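Local structure of glutathione S-transferase (Rhodospirillum rubrum F11, 4O7H) at residues A[91-95]-A[160-165]. The protein probably catalyses the conjugation of glutathione to electrophilic substrates, as expected of a dimeric glutathione S-transferase. Residues are numbered along the deposited sequence.
Sequences VRRLV and TYADIT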
loop_
_atom_site.group_PDB
_atom_site.type_symbol
_atom_site.label_atom_id
_atom_site.label_comp_id
_atom_site.label_asym_id
_atom_site.label_seq_id
_atom_site.Cartn_x
_atom_site.Cartn_y
_atom_site.Cartn_z
ATOM N N VAL A 91 10.363 9.471 -3.325
ATOM C CA VAL A 91 10.482 8.531 -2.189
ATOM C C VAL A 91 9.222 7.663 -2.096
ATOM O O VAL A 91 9.299 6.407 -1.961
ATOM C CB VAL A 91 10.709 9.258 -0.860
ATOM C CG1 VAL A 91 10.663 8.257 0.295
ATOM C CG2 VAL A 91 12.042 9.980 -0.873
ATOM N N ARG A 92 8.063 8.302 -2.119
ATOM C CA ARG A 92 6.789 7.577 -1.979
ATOM C C ARG A 92 6.509 6.615 -3.152
ATOM O O ARG A 92 5.986 5.482 -2.947
ATOM C CB ARG A 92 5.635 8.535 -1.704
ATOM C CG ARG A 92 5.739 9.223 -0.372
ATOM C CD ARG A 92 4.448 9.873 0.020
ATOM N NE ARG A 92 4.467 10.610 1.285
ATOM C CZ ARG A 92 4.588 11.931 1.422
ATOM N NH1 ARG A 92 4.776 12.738 0.387
ATOM N NH2 ARG A 92 4.499 12.451 2.611
ATOM N N ARG A 93 6.883 7.028 -4.371
ATOM C CA ARG A 93 6.831 6.160 -5.530
ATOM C C ARG A 93 7.605 4.885 -5.284
ATOM O O ARG A 93 7.104 3.793 -5.565
ATOM C CB ARG A 93 7.377 6.885 -6.809
ATOM C CG ARG A 93 7.310 6.017 -8.058
ATOM C CD ARG A 93 7.980 6.693 -9.264
ATOM N NE ARG A 93 9.447 6.694 -9.207
ATOM C CZ ARG A 93 10.177 5.634 -9.527
ATOM N NH1 ARG A 93 9.584 4.493 -9.886
ATOM N NH2 ARG A 93 11.490 5.713 -9.466
ATOM N N LEU A 94 8.826 5.043 -4.806
ATOM C CA LEU A 94 9.702 3.892 -4.614
ATOM C C LEU A 94 9.252 3.054 -3.426
ATOM O O LEU A 94 9.321 1.811 -3.466
ATOM C CB LEU A 94 11.159 4.356 -4.479
ATOM C CG LEU A 94 11.771 4.718 -5.838
ATOM C CD1 LEU A 94 13.057 5.468 -5.599
ATOM C CD2 LEU A 94 11.992 3.484 -6.702
ATOM N N VAL A 95 8.784 3.703 -2.355
ATOM C CA VAL A 95 8.138 2.938 -1.266
ATOM C C VAL A 95 7.064 2.034 -1.843
ATOM O O VAL A 95 6.989 0.841 -1.502
ATOM C CB VAL A 95 7.577 3.864 -0.151
ATOM C CG1 VAL A 95 6.690 3.098 0.806
ATOM C CG2 VAL A 95 8.744 4.462 0.592
ATOM N N THR A 160 16.434 7.474 2.574
ATOM C CA THR A 160 15.009 7.733 2.813
ATOM C C THR A 160 14.288 6.426 3.063
ATOM O O THR A 160 14.885 5.336 3.043
ATOM C CB THR A 160 14.329 8.396 1.618
ATOM O OG1 THR A 160 14.365 7.512 0.486
ATOM C CG2 THR A 160 15.011 9.705 1.311
ATOM N N TYR A 161 12.985 6.559 3.269
ATOM C CA TYR A 161 12.118 5.394 3.414
ATOM C C TYR A 161 12.264 4.494 2.170
ATOM O O TYR A 161 11.984 3.307 2.214
ATOM C CB TYR A 161 10.668 5.811 3.565
ATOM C CG TYR A 161 10.324 6.296 4.941
ATOM C CD1 TYR A 161 10.549 5.486 6.037
ATOM C CD2 TYR A 161 9.750 7.512 5.155
ATOM C CE1 TYR A 161 10.204 5.906 7.284
ATOM C CE2 TYR A 161 9.394 7.920 6.413
ATOM C CZ TYR A 161 9.671 7.129 7.475
ATOM O OH TYR A 161 9.321 7.564 8.723
ATOM N N ALA A 162 12.666 5.020 1.024
ATOM C CA ALA A 162 12.857 4.133 -0.123
ATOM C C ALA A 162 13.906 3.099 0.107
ATOM O O ALA A 162 13.714 1.880 -0.182
ATOM C CB ALA A 162 13.200 4.955 -1.362
ATOM N N ASP A 163 15.074 3.534 0.570
ATOM C CA ASP A 163 16.155 2.594 0.873
ATOM C C ASP A 163 15.750 1.632 1.992
ATOM O O ASP A 163 15.997 0.417 1.923
ATOM C CB ASP A 163 17.394 3.352 1.346
ATOM C CG ASP A 163 17.857 4.384 0.359
ATOM O OD1 ASP A 163 18.653 4.018 -0.551
ATOM O OD2 ASP A 163 17.414 5.565 0.501
ATOM N N ILE A 164 15.060 2.173 3.001
ATOM C CA ILE A 164 14.691 1.333 4.142
ATOM C C ILE A 164 13.725 0.227 3.698
ATOM O O ILE A 164 13.897 -0.951 4.015
ATOM C CB ILE A 164 14.090 2.151 5.243
ATOM C CG1 ILE A 164 15.154 3.108 5.838
ATOM C CG2 ILE A 164 13.617 1.256 6.369
ATOM C CD1 ILE A 164 14.534 4.125 6.744
ATOM N N THR A 165 12.720 0.607 2.923
ATOM C CA THR A 165 11.697 -0.331 2.458
ATOM C C THR A 165 12.341 -1.439 1.587
ATOM O O THR A 165 12.154 -2.623 1.845
ATOM C CB THR A 165 10.581 0.411 1.691
ATOM O OG1 THR A 165 10.036 1.461 2.528
ATOM C CG2 THR A 165 9.475 -0.577 1.291
#
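A helix N-terminus with a capping box packs here against the side of another helix. T160 is the N-cap of helix 161-175. Its OG1 accepts from A162 N at 3.1 Å, and D163 OD2 accepts from T160 N at 3.0 Å. This N-capping box is a known feature of the GST C-terminal domain. Helix 85-119 runs nearly parallel, with segment axes 8.4 Å apart at 14°. The small A162 suits this close spacing: its CA lies 5.0 Å from V95 CA, and its CB 3.8 Å from L94 CB. V91 CG2 lies 3.7 Å from T160 OG1. V95 CG2 touches Y161 CB and T165 OG1, both at 3.8 Å. The Y161 ring leads away, toward C68 and L71 of helix 64-74, so the contact adjoins the thioredoxin-like domain. R92 points away and salt-bridges E73 of the second subunit. No hydrogen bond crosses between the segments. T165 OG1 donates to Y161 O at 2.7 Å and also bonds K15. The helices therefore meet by van der Waals contact, valine methyls resting on side chains and on hydroxyls bonded elsewhere.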